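Local atomic coordinates of NAD(FAD)-dependent dehydrogenase, NirB-family (N-terminal domain) (Clostridium acetobutylicum, PDB entry 3KLJ), a protein that catalyses the NADH-dependent, FAD-mediated reduction of rubredoxin, passing electrons from NADH toward the oxygen-detoxifying enzymes of an obligate anaerobe. Residues S173-E179 and I203-S209; D187-F193 and T332-Y337; T239-S243 and T255-I260; N250-E254 and D295-S299. All blocks are in the same frame, centred on the assembly; numbering follows the deposited sequence. Where two conformers were deposited one is given.

Contact 1: residues S173-E179 and I203-S209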
# COMPACT_ATOMS: atom_id res chain seq x y z
N SER A 173 15.77 14.37 5.16
CA SER A 173 14.81 15.37 4.73
C SER A 173 14.10 14.90 3.46
O SER A 173 14.52 13.92 2.82
CB SER A 173 15.48 16.75 4.55
OG SER A 173 16.40 16.76 3.47
N ILE A 174 13.00 15.57 3.13
CA ILE A 174 12.17 15.16 2.00
C ILE A 174 12.18 16.25 0.92
O ILE A 174 12.22 17.44 1.23
CB ILE A 174 10.72 14.88 2.45
CG1 ILE A 174 10.71 13.75 3.49
CG2 ILE A 174 9.81 14.54 1.26
CD1 ILE A 174 9.42 13.69 4.34
N GLY A 175 12.15 15.82 -0.34
CA GLY A 175 11.99 16.73 -1.46
C GLY A 175 10.74 16.37 -2.25
O GLY A 175 10.54 15.20 -2.60
N ILE A 176 9.89 17.36 -2.50
CA ILE A 176 8.65 17.17 -3.27
C ILE A 176 8.60 18.21 -4.38
O ILE A 176 9.22 19.27 -4.27
CB ILE A 176 7.36 17.24 -2.37
CG1 ILE A 176 7.15 18.65 -1.79
CG2 ILE A 176 7.41 16.21 -1.26
CD1 ILE A 176 5.85 18.80 -1.00
N ILE A 177 7.87 17.93 -5.46
CA ILE A 177 7.77 18.88 -6.58
C ILE A 177 6.62 19.91 -6.45
O ILE A 177 6.68 20.98 -7.06
CB ILE A 177 7.76 18.18 -7.97
CG1 ILE A 177 6.54 17.27 -8.14
CG2 ILE A 177 9.11 17.42 -8.22
CD1 ILE A 177 6.53 16.47 -9.45
N LEU A 178 5.59 19.58 -5.67
CA LEU A 178 4.48 20.50 -5.43
C LEU A 178 4.75 21.39 -4.22
O LEU A 178 5.81 21.30 -3.59
CB LEU A 178 3.15 19.74 -5.25
CG LEU A 178 2.69 18.81 -6.38
CD1 LEU A 178 1.34 18.18 -6.04
CD2 LEU A 178 2.60 19.54 -7.72
N GLU A 179 3.79 22.27 -3.91
CA GLU A 179 3.93 23.23 -2.82
C GLU A 179 3.76 22.60 -1.44
O GLU A 179 4.30 23.09 -0.46
CB GLU A 179 2.95 24.40 -2.98
CG GLU A 179 3.34 25.66 -2.20
CD GLU A 179 2.27 26.74 -2.22
OE1 GLU A 179 1.20 26.52 -2.81
OE2 GLU A 179 2.51 27.83 -1.64
N ILE A 203 11.43 17.24 10.72
CA ILE A 203 11.29 16.62 9.41
C ILE A 203 11.11 17.73 8.36
O ILE A 203 10.02 18.28 8.21
CB ILE A 203 10.16 15.54 9.37
CG1 ILE A 203 10.51 14.39 10.31
CG2 ILE A 203 9.95 14.99 7.95
CD1 ILE A 203 9.44 13.32 10.42
N LYS A 204 12.20 18.06 7.67
CA LYS A 204 12.18 19.11 6.66
C LYS A 204 11.67 18.60 5.32
O LYS A 204 12.02 17.50 4.88
CB LYS A 204 13.57 19.76 6.50
CG LYS A 204 13.95 20.11 5.06
CD LYS A 204 14.35 21.57 4.87
CE LYS A 204 13.13 22.43 4.52
NZ LYS A 204 13.52 23.69 3.81
N ILE A 205 10.81 19.39 4.69
CA ILE A 205 10.31 19.08 3.35
C ILE A 205 10.67 20.22 2.40
O ILE A 205 10.23 21.37 2.60
CB ILE A 205 8.78 18.80 3.30
CG1 ILE A 205 8.40 17.67 4.26
CG2 ILE A 205 8.37 18.45 1.87
CD1 ILE A 205 6.89 17.39 4.38
N TYR A 206 11.47 19.91 1.39
CA TYR A 206 11.80 20.87 0.35
C TYR A 206 10.66 20.86 -0.65
O TYR A 206 10.38 19.83 -1.27
CB TYR A 206 13.11 20.51 -0.34
CG TYR A 206 14.34 20.65 0.53
CD1 TYR A 206 15.02 21.86 0.60
CD2 TYR A 206 14.82 19.57 1.26
CE1 TYR A 206 16.17 21.99 1.40
CE2 TYR A 206 15.95 19.69 2.06
CZ TYR A 206 16.62 20.89 2.12
OH TYR A 206 17.74 20.99 2.92
N THR A 207 9.99 22.00 -0.79
CA THR A 207 8.81 22.09 -1.65
C THR A 207 9.16 22.75 -2.96
O THR A 207 10.14 23.48 -3.05
CB THR A 207 7.65 22.86 -0.96
OG1 THR A 207 8.09 24.18 -0.63
CG2 THR A 207 7.22 22.13 0.30
N ASN A 208 8.34 22.48 -3.98
CA ASN A 208 8.56 23.00 -5.32
C ASN A 208 10.00 22.76 -5.79
O ASN A 208 10.67 23.67 -6.28
CB ASN A 208 8.21 24.50 -5.39
CG ASN A 208 6.74 24.76 -5.13
OD1 ASN A 208 6.35 25.22 -4.05
ND2 ASN A 208 5.90 24.44 -6.11
N SER A 209 10.47 21.53 -5.62
CA SER A 209 11.89 21.21 -5.83
C SER A 209 12.25 21.03 -7.29
O SER A 209 11.48 20.46 -8.06
CB SER A 209 12.29 19.95 -5.05
OG SER A 209 11.97 20.08 -3.68
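Strand 172-175 and strand 204-206 run parallel, I174 beside I205 and G175 beside Y206, and backbone bonds supply the polar part of the contact. I174 N gives its hydrogen to K204 O, Y206 N returns one to I174 O at 2.6 Å, and I176 N reaches Y206 O at 2.8 Å, so the ladder steps from one chain to the other as parallel strands require. Beyond the last bridge the chains stay joined by their loops: S209 N donates to I176 O, and N208 N to L178 O at 2.8 Å.

Apolar contacts gather on the side of I174 and I205, whose side chains lie alongside each other. The CD1 of I174 touches I203 CG2 at 3.9 Å. With CG1 of I176 lodged between its backbone N and carbonyl carbon (chi1 66°), the CD1 of I176 arrives against I205 CG2 at 3.8 Å and against T207 CG2. I174 also packs on I159 and A162 of helix 156-168.

Contacts to the Y206 ring lie on the other side of the sheet. S173 OG sits at the ring edge, in its plane, 3.3 Å from CE2, while K204 CD lies over one face; L217 of helix 215-220 touches both S173 and Y206.

The bonding is thus almost wholly main chain to main chain, fixing the register of these parallel neighbours in a beta-alpha-beta unit connected by helix 188-199, at the edge of the NADH-domain sheet, while I174, I205 and I176 pack together on the side where I174 meets helix 156-168.

Contact 2: residues D187-F193 and T332-Y337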
# COMPACT_ATOMS: atom_id res chain seq x y z
N ASP A 187 -6.13 19.08 1.20
CA ASP A 187 -6.10 20.32 0.42
C ASP A 187 -4.79 21.06 0.69
O ASP A 187 -3.96 20.59 1.48
CB ASP A 187 -7.34 21.21 0.64
CG ASP A 187 -7.49 21.73 2.07
OD1 ASP A 187 -8.17 22.76 2.24
OD2 ASP A 187 -6.94 21.14 3.03
N ARG A 188 -4.60 22.20 0.03
CA ARG A 188 -3.34 22.94 0.17
C ARG A 188 -3.09 23.33 1.62
O ARG A 188 -2.00 23.09 2.15
CB ARG A 188 -3.32 24.17 -0.74
CG ARG A 188 -2.08 25.02 -0.57
CD ARG A 188 -2.15 26.29 -1.43
NE ARG A 188 -0.98 27.14 -1.21
CZ ARG A 188 -0.90 28.07 -0.26
NH1 ARG A 188 -1.93 28.28 0.56
NH2 ARG A 188 0.21 28.80 -0.14
N ASP A 189 -4.10 23.92 2.25
CA ASP A 189 -3.99 24.42 3.62
C ASP A 189 -3.75 23.25 4.60
O ASP A 189 -3.02 23.40 5.58
CB ASP A 189 -5.25 25.20 4.02
CG ASP A 189 -5.49 26.46 3.16
OD1 ASP A 189 -6.62 26.98 3.17
OD2 ASP A 189 -4.57 26.94 2.47
N GLY A 190 -4.36 22.11 4.33
CA GLY A 190 -4.13 20.89 5.13
C GLY A 190 -2.68 20.44 5.05
O GLY A 190 -2.04 20.19 6.08
N GLY A 191 -2.16 20.36 3.83
CA GLY A 191 -0.78 19.96 3.59
C GLY A 191 0.25 20.89 4.21
O GLY A 191 1.30 20.44 4.69
N LEU A 192 -0.03 22.19 4.17
CA LEU A 192 0.86 23.17 4.77
C LEU A 192 0.78 23.11 6.30
O LEU A 192 1.78 23.27 6.98
CB LEU A 192 0.56 24.59 4.26
CG LEU A 192 0.97 24.84 2.80
CD1 LEU A 192 0.64 26.28 2.41
CD2 LEU A 192 2.46 24.53 2.54
N PHE A 193 -0.42 22.85 6.83
CA PHE A 193 -0.57 22.57 8.25
C PHE A 193 0.34 21.39 8.63
O PHE A 193 1.12 21.47 9.58
CB PHE A 193 -2.04 22.30 8.58
CG PHE A 193 -2.31 22.03 10.04
CD1 PHE A 193 -2.21 20.74 10.56
CD2 PHE A 193 -2.69 23.06 10.89
CE1 PHE A 193 -2.46 20.48 11.91
CE2 PHE A 193 -2.96 22.82 12.24
CZ PHE A 193 -2.84 21.54 12.75
N THR A 332 -8.66 25.70 11.31
CA THR A 332 -7.27 25.52 11.71
C THR A 332 -7.14 25.86 13.19
O THR A 332 -7.47 26.97 13.61
CB THR A 332 -6.32 26.42 10.88
OG1 THR A 332 -6.47 26.12 9.48
CG2 THR A 332 -4.86 26.20 11.28
N GLN A 333 -6.67 24.89 13.97
CA GLN A 333 -6.42 25.08 15.40
C GLN A 333 -4.97 24.69 15.68
O GLN A 333 -4.26 24.28 14.77
CB GLN A 333 -7.38 24.23 16.22
CG GLN A 333 -8.85 24.60 16.03
CD GLN A 333 -9.78 23.62 16.71
OE1 GLN A 333 -9.53 23.19 17.84
NE2 GLN A 333 -10.88 23.27 16.04
N GLU A 334 -4.53 24.84 16.93
CA GLU A 334 -3.16 24.49 17.32
C GLU A 334 -2.90 22.98 17.22
O GLU A 334 -1.83 22.56 16.83
CB GLU A 334 -2.84 25.01 18.73
CG GLU A 334 -1.38 24.83 19.19
CD GLU A 334 -0.38 25.70 18.42
OE1 GLU A 334 -0.62 26.92 18.27
OE2 GLU A 334 0.67 25.17 17.98
N ASP A 335 -3.91 22.19 17.56
CA ASP A 335 -3.79 20.74 17.67
C ASP A 335 -4.38 19.99 16.48
O ASP A 335 -4.08 18.81 16.28
CB ASP A 335 -4.46 20.25 18.97
CG ASP A 335 -5.78 20.97 19.27
OD1 ASP A 335 -6.79 20.29 19.58
OD2 ASP A 335 -5.82 22.23 19.22
N LYS A 336 -5.23 20.66 15.70
CA LYS A 336 -5.99 19.97 14.66
C LYS A 336 -6.32 20.82 13.43
O LYS A 336 -6.36 22.04 13.51
CB LYS A 336 -7.25 19.32 15.24
CG LYS A 336 -8.35 20.27 15.65
CD LYS A 336 -9.55 19.53 16.29
CE LYS A 336 -9.28 19.19 17.75
NZ LYS A 336 -10.43 18.51 18.40
N TYR A 337 -6.52 20.15 12.30
CA TYR A 337 -6.94 20.80 11.08
C TYR A 337 -8.14 20.03 10.57
O TYR A 337 -8.15 18.79 10.56
CB TYR A 337 -5.81 20.81 10.02
CG TYR A 337 -6.28 21.35 8.68
CD1 TYR A 337 -6.26 22.73 8.41
CD2 TYR A 337 -6.77 20.49 7.69
CE1 TYR A 337 -6.71 23.23 7.19
CE2 TYR A 337 -7.22 20.98 6.47
CZ TYR A 337 -7.18 22.36 6.23
OH TYR A 337 -7.63 22.85 5.02
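The phenol of Y337 reaches the start of helix 188-199, where its OH donates to D187 OD2 at 2.7 Å, and the oxygen accepts through its syn lone pair. The ring continues across the first turn: G190 CA lies over one face, 3.6 Å from the ring centroid, a CH-pi contact made close by the lack of a side chain on G190. Further along the helix F193 takes the reverse role. Its CG is anti to the backbone N (chi1 -179°), which sends the ring out to the 332-337 loop; Y337 CB sits almost centrally over one face, 3.6 Å from the centroid, and Q333 O meets the ring edge in plane, 3.2 Å from CE2.

In the next shell, D187 OD2 also accepts from G190 N, from above the carboxylate plane. R330 forms salt bridges with D187 and D189 and a hydrogen bond with Y337 OH, which would hold the carboxylates and phenol together. I353 of strand 346-353 packs on both F193 and Y337.

D187 is a helix N-cap that shares its capping oxygen with a tyrosine from another domain, joining the Rossmann-type NADH-binding domain to the beta-hairpin 327-343 of the C-terminal domain.

Contact 3: residues T239-S243 and T255-I260; sequences TEIAS and TSIKDI
I241 and I257 both carry CG1 beside the backbone N and anti to the carbonyl carbon (chi1 -67° and -60°), and these torsions bring their CG1 atoms to 3.8 Å, the two side chains crossing at about a right angle. I241 then extends (chi2 159°), so that its CD1 meets I260 CD1 at 4.0 Å, again nearly perpendicular, whereas I257 bends at chi2 and lays its CD1 near E240 O and CB.

No direct hydrogen bond spans the two segments. A water joins them instead, donating to A242 O at 2.9 Å and accepting from S256 N at 2.8 Å.

Each loop is also shaped from within. T239 OG1 accepts from I241 N in an ST turn, and T255 OG1 does the same for I257 N. The hydroxyl of T255 donates to I260 O, which also takes T255 N at 3.0 Å; I260 O is therefore gripped twice, closing the loop around the type II turn from I257 to I260.

Within the FAD-binding domain the isoleucine cluster extends onto its strands: I241 packs on I88 of strand 85-89, I110 of strand 107-110 and I247 of strand 247-249, and I260, at the start of edge strand 260-262, also reaches I110, with P90 against both I257 and I260.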
# COMPACT_ATOMS: atom_id res chain seq x y z
N THR A 239 -1.82 -13.43 -21.92
CA THR A 239 -3.11 -14.06 -21.66
C THR A 239 -4.27 -13.10 -21.89
O THR A 239 -4.07 -11.92 -22.15
CB THR A 239 -3.17 -14.58 -20.21
OG1 THR A 239 -3.46 -13.49 -19.33
CG2 THR A 239 -1.85 -15.23 -19.81
N GLU A 240 -5.48 -13.63 -21.76
CA GLU A 240 -6.67 -12.80 -21.84
C GLU A 240 -7.20 -12.39 -20.47
O GLU A 240 -8.36 -12.00 -20.34
CB GLU A 240 -7.76 -13.50 -22.67
CG GLU A 240 -7.41 -13.67 -24.14
CD GLU A 240 -7.05 -12.36 -24.81
OE1 GLU A 240 -5.91 -12.23 -25.32
OE2 GLU A 240 -7.90 -11.44 -24.82
N ILE A 241 -6.35 -12.46 -19.44
CA ILE A 241 -6.74 -12.03 -18.10
C ILE A 241 -6.95 -10.51 -18.12
O ILE A 241 -6.04 -9.75 -18.46
CB ILE A 241 -5.68 -12.41 -17.03
CG1 ILE A 241 -5.60 -13.93 -16.86
CG2 ILE A 241 -5.98 -11.71 -15.69
CD1 ILE A 241 -4.31 -14.43 -16.25
N ALA A 242 -8.16 -10.08 -17.78
CA ALA A 242 -8.51 -8.67 -17.90
C ALA A 242 -7.80 -7.85 -16.84
O ALA A 242 -7.68 -8.28 -15.69
CB ALA A 242 -10.02 -8.47 -17.81
N SER A 243 -7.32 -6.68 -17.24
CA SER A 243 -6.67 -5.77 -16.31
C SER A 243 -6.87 -4.33 -16.74
O SER A 243 -7.06 -4.04 -17.92
CB SER A 243 -5.16 -6.08 -16.20
OG SER A 243 -4.49 -5.85 -17.43
N THR A 255 -10.99 -13.87 -11.71
CA THR A 255 -10.56 -13.04 -12.83
C THR A 255 -11.47 -13.31 -14.05
O THR A 255 -12.46 -14.05 -13.94
CB THR A 255 -9.09 -13.33 -13.24
OG1 THR A 255 -9.03 -14.60 -13.92
CG2 THR A 255 -8.16 -13.36 -12.02
N SER A 256 -11.12 -12.70 -15.18
CA SER A 256 -11.76 -12.91 -16.48
C SER A 256 -11.73 -14.36 -16.94
O SER A 256 -12.51 -14.76 -17.80
CB SER A 256 -11.02 -12.11 -17.54
OG SER A 256 -11.72 -10.94 -17.85
N ILE A 257 -10.77 -15.11 -16.41
CA ILE A 257 -10.50 -16.47 -16.91
C ILE A 257 -10.85 -17.51 -15.87
O ILE A 257 -10.45 -17.39 -14.71
CB ILE A 257 -9.00 -16.63 -17.31
CG1 ILE A 257 -8.62 -15.62 -18.41
CG2 ILE A 257 -8.66 -18.07 -17.71
CD1 ILE A 257 -9.41 -15.75 -19.73
N LYS A 258 -11.58 -18.53 -16.29
CA LYS A 258 -12.01 -19.60 -15.40
C LYS A 258 -10.83 -20.18 -14.61
O LYS A 258 -9.74 -20.38 -15.16
CB LYS A 258 -12.72 -20.71 -16.19
CG LYS A 258 -13.60 -21.63 -15.33
CD LYS A 258 -14.79 -20.86 -14.73
CE LYS A 258 -15.44 -21.59 -13.55
NZ LYS A 258 -16.02 -20.60 -12.59
N ASP A 259 -11.06 -20.41 -13.32
CA ASP A 259 -10.13 -21.14 -12.45
C ASP A 259 -8.87 -20.35 -12.11
O ASP A 259 -7.95 -20.86 -11.44
CB ASP A 259 -9.79 -22.52 -13.02
CG ASP A 259 -10.96 -23.48 -12.94
OD1 ASP A 259 -11.00 -24.41 -13.77
OD2 ASP A 259 -11.83 -23.33 -12.06
N ILE A 260 -8.84 -19.09 -12.56
CA ILE A 260 -7.82 -18.14 -12.13
C ILE A 260 -8.41 -17.02 -11.26
O ILE A 260 -9.36 -16.34 -11.67
CB ILE A 260 -7.07 -17.52 -13.31
CG1 ILE A 260 -6.45 -18.61 -14.20
CG2 ILE A 260 -6.01 -16.51 -12.79
CD1 ILE A 260 -5.60 -18.07 -15.35
O HOH W 1 -9.43 -10.44 -14.86

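Contact 4: residues N250-E254 and D295-S299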
# COMPACT_ATOMS: atom_id res chain seq x y z
N ASN A 250 -14.13 -10.17 -9.70
CA ASN A 250 -15.47 -10.02 -9.12
C ASN A 250 -15.41 -10.20 -7.59
O ASN A 250 -14.32 -10.23 -7.00
CB ASN A 250 -16.54 -10.89 -9.83
CG ASN A 250 -16.40 -12.41 -9.58
OD1 ASN A 250 -17.14 -13.21 -10.17
ND2 ASN A 250 -15.46 -12.80 -8.76
N ASP A 251 -16.58 -10.28 -6.94
CA ASP A 251 -16.65 -10.37 -5.48
C ASP A 251 -16.15 -11.72 -4.95
O ASP A 251 -15.78 -11.84 -3.77
CB ASP A 251 -18.09 -10.12 -5.01
CG ASP A 251 -19.09 -10.98 -5.75
OD1 ASP A 251 -19.23 -10.80 -6.97
OD2 ASP A 251 -19.72 -11.84 -5.11
N HIS A 252 -16.11 -12.72 -5.83
CA HIS A 252 -15.52 -14.03 -5.51
C HIS A 252 -14.00 -14.07 -5.69
O HIS A 252 -13.38 -15.12 -5.54
CB HIS A 252 -16.16 -15.12 -6.37
CG HIS A 252 -17.65 -15.17 -6.24
ND1 HIS A 252 -18.28 -15.47 -5.05
CD2 HIS A 252 -18.63 -14.96 -7.14
CE1 HIS A 252 -19.59 -15.44 -5.23
NE2 HIS A 252 -19.82 -15.13 -6.49
N MET A 253 -13.41 -12.93 -6.04
CA MET A 253 -12.00 -12.80 -6.42
C MET A 253 -11.61 -13.56 -7.71
O MET A 253 -10.44 -13.84 -7.95
CB MET A 253 -11.05 -13.14 -5.25
CG MET A 253 -11.08 -12.13 -4.11
SD MET A 253 -10.63 -10.47 -4.68
CE MET A 253 -12.16 -9.54 -4.46
N GLU A 254 -12.61 -13.87 -8.54
CA GLU A 254 -12.39 -14.54 -9.83
C GLU A 254 -12.00 -13.53 -10.91
O GLU A 254 -12.62 -12.47 -11.03
CB GLU A 254 -13.67 -15.24 -10.27
CG GLU A 254 -14.13 -16.33 -9.32
CD GLU A 254 -15.48 -16.90 -9.68
OE1 GLU A 254 -16.41 -16.13 -10.01
OE2 GLU A 254 -15.61 -18.14 -9.63
N ASP A 295 -18.26 -20.44 -2.15
CA ASP A 295 -18.55 -19.20 -2.90
C ASP A 295 -18.72 -17.91 -2.06
O ASP A 295 -19.69 -17.16 -2.24
CB ASP A 295 -19.71 -19.40 -3.89
CG ASP A 295 -21.07 -19.52 -3.21
OD1 ASP A 295 -22.08 -19.24 -3.88
OD2 ASP A 295 -21.13 -19.89 -2.02
N ALA A 296 -17.75 -17.67 -1.17
CA ALA A 296 -17.70 -16.47 -0.35
C ALA A 296 -17.57 -15.21 -1.21
O ALA A 296 -16.95 -15.24 -2.27
CB ALA A 296 -16.53 -16.54 0.64
N SER A 297 -18.16 -14.12 -0.74
CA SER A 297 -18.07 -12.84 -1.41
C SER A 297 -17.33 -11.80 -0.57
O SER A 297 -17.65 -11.58 0.60
CB SER A 297 -19.46 -12.30 -1.72
OG SER A 297 -19.98 -12.89 -2.88
N TYR A 298 -16.37 -11.15 -1.21
CA TYR A 298 -15.71 -9.99 -0.65
C TYR A 298 -16.61 -8.78 -0.80
O TYR A 298 -17.16 -8.53 -1.87
CB TYR A 298 -14.39 -9.75 -1.38
CG TYR A 298 -13.68 -8.47 -0.97
CD1 TYR A 298 -13.68 -7.35 -1.80
CD2 TYR A 298 -13.03 -8.38 0.26
CE1 TYR A 298 -13.04 -6.18 -1.43
CE2 TYR A 298 -12.39 -7.21 0.65
CZ TYR A 298 -12.40 -6.12 -0.21
OH TYR A 298 -11.77 -4.96 0.17
N SER A 299 -16.75 -8.01 0.27
CA SER A 299 -17.36 -6.69 0.13
C SER A 299 -16.35 -5.62 0.54
O SER A 299 -15.54 -5.83 1.44
CB SER A 299 -18.66 -6.57 0.92
OG SER A 299 -18.41 -6.52 2.31
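Y298 N donates to D251 O at 2.7 Å, a nearly straight bond (171° at the hydrogen) from one loop backbone to the other. Next to it S297 OG lies 2.5 Å from D251 OD2, very short for a hydrogen bond, so its exact length is doubtful. A further bond runs from a ring to the backbone: H252 ND1 gives its hydrogen to A296 O at 3.1 Å, from well above the carbonyl plane, and N290 ND2 donates to that oxygen.

D251 and H252 are adjacent and fold back on each other. The carboxylate of D251, its CG placed between the backbone N and carbonyl carbon (chi1 51°), sets OD2 over the centre of the H252 ring, 3.5 Å above its plane. D295 O lies at the edge of that ring, 3.5 Å from CE1.

Apolar packing follows at the far end, where M253, bent at chi2 and chi3, brings its CE to 3.8 Å from Y298 CD1.

The type I turn from N250 to M253, between strands 247-249 and 260-262, thus meets the loop that follows helix 277-291. From that helix Q283 touches M253 and Y298, and I279 touches Y298, whose ring stacks edge-to-face with F269 of strand 267-269.

In the fold
The four contacts form two pairs in separate regions of the molecule, although along the chain contacts 3 and 4 fall inside the loop closed by contact 2. Contacts 1 and 2, with centres 17 Å apart, share the beta-alpha-beta unit of the NADH-binding domain: helix 188-199 links the strands of contact 1 and presents its N-terminal end to contact 2, and a salt bridge from E179 to R188 ties them. Contacts 3 and 4, with centres 14 Å apart, adjoin in sequence where 250-254 runs into 255-260, after strand 247-249. Centres of contacts 1 and 3 stand about 41 Å apart. None touches FAD: the side chains of M253, I241 and I174 lie about 10, 12 and 14 Å from it.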